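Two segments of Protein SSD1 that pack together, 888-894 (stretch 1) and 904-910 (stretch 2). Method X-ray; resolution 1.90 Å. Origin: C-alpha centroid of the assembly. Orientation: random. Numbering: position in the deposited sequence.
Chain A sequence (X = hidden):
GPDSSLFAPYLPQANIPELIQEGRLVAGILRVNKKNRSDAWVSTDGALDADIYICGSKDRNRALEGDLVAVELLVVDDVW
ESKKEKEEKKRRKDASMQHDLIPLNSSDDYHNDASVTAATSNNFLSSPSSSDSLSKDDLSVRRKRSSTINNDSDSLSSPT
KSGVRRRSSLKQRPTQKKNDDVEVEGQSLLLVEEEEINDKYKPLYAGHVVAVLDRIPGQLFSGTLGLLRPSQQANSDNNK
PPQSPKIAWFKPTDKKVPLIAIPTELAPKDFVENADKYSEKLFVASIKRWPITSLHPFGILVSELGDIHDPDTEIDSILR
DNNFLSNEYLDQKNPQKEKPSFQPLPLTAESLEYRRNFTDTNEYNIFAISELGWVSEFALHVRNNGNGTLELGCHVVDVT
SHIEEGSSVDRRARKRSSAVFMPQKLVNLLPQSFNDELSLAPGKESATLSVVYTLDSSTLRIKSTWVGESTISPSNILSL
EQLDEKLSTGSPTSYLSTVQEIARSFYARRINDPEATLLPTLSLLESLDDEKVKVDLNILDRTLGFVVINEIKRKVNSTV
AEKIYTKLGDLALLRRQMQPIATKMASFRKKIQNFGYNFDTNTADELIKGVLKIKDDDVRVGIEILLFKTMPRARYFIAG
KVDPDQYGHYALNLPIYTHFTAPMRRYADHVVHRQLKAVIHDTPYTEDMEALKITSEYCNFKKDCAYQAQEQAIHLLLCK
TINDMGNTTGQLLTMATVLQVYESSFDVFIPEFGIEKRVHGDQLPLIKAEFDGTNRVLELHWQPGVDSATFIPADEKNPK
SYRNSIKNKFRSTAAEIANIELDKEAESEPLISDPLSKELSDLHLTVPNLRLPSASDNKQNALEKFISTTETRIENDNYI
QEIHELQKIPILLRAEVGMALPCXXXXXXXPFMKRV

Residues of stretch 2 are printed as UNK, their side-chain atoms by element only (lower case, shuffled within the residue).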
# COMPACT_ATOMS: atom_id res chain seq x y z
N LYS A 888 7.22 24.71 -6.84
CA LYS A 888 8.44 24.00 -6.48
C LYS A 888 9.12 24.73 -5.33
O LYS A 888 9.12 25.96 -5.28
CB LYS A 888 9.39 23.89 -7.68
CG LYS A 888 8.76 23.30 -8.93
CD LYS A 888 8.39 21.83 -8.72
CE LYS A 888 7.72 21.22 -9.94
NZ LYS A 888 6.23 21.38 -9.92
N ILE A 889 9.67 23.96 -4.40
CA ILE A 889 10.28 24.52 -3.19
C ILE A 889 11.47 23.67 -2.80
O ILE A 889 11.40 22.43 -2.89
CB ILE A 889 9.25 24.61 -2.05
CG1 ILE A 889 9.88 25.23 -0.80
CG2 ILE A 889 8.70 23.23 -1.72
CD1 ILE A 889 8.90 25.41 0.34
N PRO A 890 12.59 24.25 -2.36
CA PRO A 890 13.70 23.43 -1.87
C PRO A 890 13.41 22.90 -0.47
O PRO A 890 13.03 23.66 0.43
CB PRO A 890 14.89 24.39 -1.88
CG PRO A 890 14.30 25.74 -1.83
CD PRO A 890 12.95 25.68 -2.46
N ILE A 891 13.61 21.60 -0.29
CA ILE A 891 13.23 20.89 0.93
C ILE A 891 14.45 20.14 1.46
O ILE A 891 15.13 19.44 0.69
CB ILE A 891 12.06 19.91 0.68
CG1 ILE A 891 10.77 20.68 0.41
CG2 ILE A 891 11.88 18.96 1.86
CD1 ILE A 891 10.35 21.62 1.51
N LEU A 892 14.70 20.26 2.75
CA LEU A 892 15.67 19.44 3.45
C LEU A 892 14.99 18.15 3.89
O LEU A 892 13.91 18.18 4.50
CB LEU A 892 16.24 20.19 4.65
CG LEU A 892 17.06 21.44 4.29
CD1 LEU A 892 16.97 22.49 5.38
CD2 LEU A 892 18.51 21.06 4.03
N LEU A 893 15.60 17.01 3.56
CA LEU A 893 14.99 15.70 3.75
C LEU A 893 15.90 14.84 4.61
O LEU A 893 17.10 14.73 4.35
CB LEU A 893 14.72 15.03 2.40
CG LEU A 893 14.25 13.57 2.43
CD1 LEU A 893 12.87 13.45 3.07
CD2 LEU A 893 14.23 12.98 1.02
N ARG A 894 15.31 14.25 5.65
CA ARG A 894 16.02 13.42 6.60
C ARG A 894 15.14 12.25 7.05
O ARG A 894 13.91 12.33 7.03
CB ARG A 894 16.42 14.22 7.84
CG ARG A 894 17.88 14.33 8.05
CD ARG A 894 18.13 15.25 9.22
NE ARG A 894 17.79 14.61 10.49
CZ ARG A 894 18.67 13.99 11.27
NH1 ARG A 894 18.26 13.44 12.41
NH2 ARG A 894 19.95 13.93 10.93
N UNK A 904 10.71 9.78 8.47
CA UNK A 904 11.06 10.78 7.47
C UNK A 904 10.52 12.13 7.90
O UNK A 904 9.38 12.24 8.35
c UNK A 904 12.44 9.24 5.08
c UNK A 904 10.48 10.40 6.11
c UNK A 904 10.99 9.09 5.53
c UNK A 904 10.09 8.64 4.37
N UNK A 905 11.36 13.16 7.77
CA UNK A 905 10.97 14.51 8.13
C UNK A 905 11.48 15.46 7.06
O UNK A 905 12.51 15.22 6.43
c UNK A 905 11.01 14.02 10.62
c UNK A 905 11.53 14.93 9.51
o UNK A 905 12.96 14.87 9.48
N UNK A 906 10.74 16.55 6.87
CA UNK A 906 11.09 17.55 5.87
C UNK A 906 11.02 18.93 6.49
O UNK A 906 10.22 19.20 7.40
c UNK A 906 8.70 17.57 5.06
c UNK A 906 10.16 17.48 4.63
c UNK A 906 10.43 16.22 3.84
N UNK A 907 11.88 19.82 6.00
CA UNK A 907 11.91 21.22 6.38
C UNK A 907 12.14 22.07 5.15
O UNK A 907 12.86 21.67 4.23
n UNK A 907 15.95 21.35 11.57
c UNK A 907 13.00 21.50 7.42
n UNK A 907 14.33 21.06 13.17
c UNK A 907 12.81 20.75 8.72
n UNK A 907 13.81 20.74 10.96
c UNK A 907 14.70 21.05 11.90
c UNK A 907 14.09 20.70 9.53
N UNK A 908 11.50 23.24 5.12
CA UNK A 908 11.78 24.22 4.08
C UNK A 908 13.14 24.87 4.32
O UNK A 908 13.50 25.19 5.45
c UNK A 908 10.70 25.29 4.03
N UNK A 909 13.89 25.04 3.24
CA UNK A 909 15.10 25.84 3.26
C UNK A 909 14.74 27.29 3.57
O UNK A 909 13.78 27.83 3.03
c UNK A 909 18.23 25.64 2.54
c UNK A 909 17.58 26.47 0.26
c UNK A 909 15.81 25.73 1.91
c UNK A 909 17.18 26.39 1.74
N UNK A 910 15.49 27.90 4.47
CA UNK A 910 15.30 29.32 4.75
C UNK A 910 15.89 30.14 3.61
O UNK A 910 17.12 30.23 3.48
c UNK A 910 15.95 29.71 6.08
n UNK A 910 15.99 31.51 7.70
c UNK A 910 15.68 31.16 6.46
o UNK A 910 15.21 31.95 5.65
O HOH W 1 12.11 26.83 0.87

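Position 904 carries four side-chain carbons and no heteroatom, and the chain forks at its second carbon, the pattern of leucine. Its CA lies 3.3 Å from R894 O, a CA-H...O contact with an angle of 143° at the hydrogen. The residue is L904.

At 905 one carbon bears an oxygen and a second carbon, a beta-branched hydroxyl side chain. The backbone N donates to R894 O at 2.8 Å, while R894 N donates to the backbone O of 905 at 3.1 Å; this closed pair of bonds marks an antiparallel hydrogen-bonded bridge. Three side-chain atoms with that branching give T905, whose OG1 stands 3.9 Å from R894 CB and finds its hydrogen bond with a residue just outside the stretches.

Position 906 has three carbons, two of them borne by CB. That CB approaches I891 CG2 to 3.6 Å, and CA lies 3.2 Å from L892 O. A beta-branched, all-carbon group of this size is valine, V906; its CG1 also meets L893 CD1 at 3.8 Å.

Position 907 shows three carbons, a nitrogen, then a carbon carrying two more nitrogens: a guanidinium group, hence R907. Its backbone N donates to L892 O at 3.0 Å and its O accepts from L892 N at 2.8 Å. The end of the side chain leads away from stretch 1, and its NH1 and NH2 are hydrogen-bonded elsewhere in the structure.

A single carbon at 908 identifies alanine. The CB of A908 is 4.1 Å from I889 CD1 and 4.5 Å from I891 CD1, so two isoleucine ends reach this small side chain.

Position 909 again has four carbons forked at the second. Its N donates to P890 O at 3.2 Å, nearly linear at 179°. This is L909, with CD2 4.0 Å from P890 CG and CD1 4.4 Å from L892 CD1.

At 910, two carbons end in one oxygen and one nitrogen, a carboxamide: N910. Its CB points away, and it makes no contact with stretch 1.

The contact is an antiparallel strand pairing, with the axes 146° apart in direction and 4.5 Å apart at closest approach. Five backbone hydrogen bonds fix the register. I891, L893, V906 and A908 share one sheet face and pack through carbon; L892, R894, T905 and R907 occupy the other. Next to the last bridged pair, I891 with A908, water 1 donates to L909 O at 2.9 Å and weakly to P890 O at 3.3 Å, a second link between two residues already joined by the L909 N to P890 O bond. Together the stretches bury 569 Å².

Stretch 2, residues 904-910: LTVRALN
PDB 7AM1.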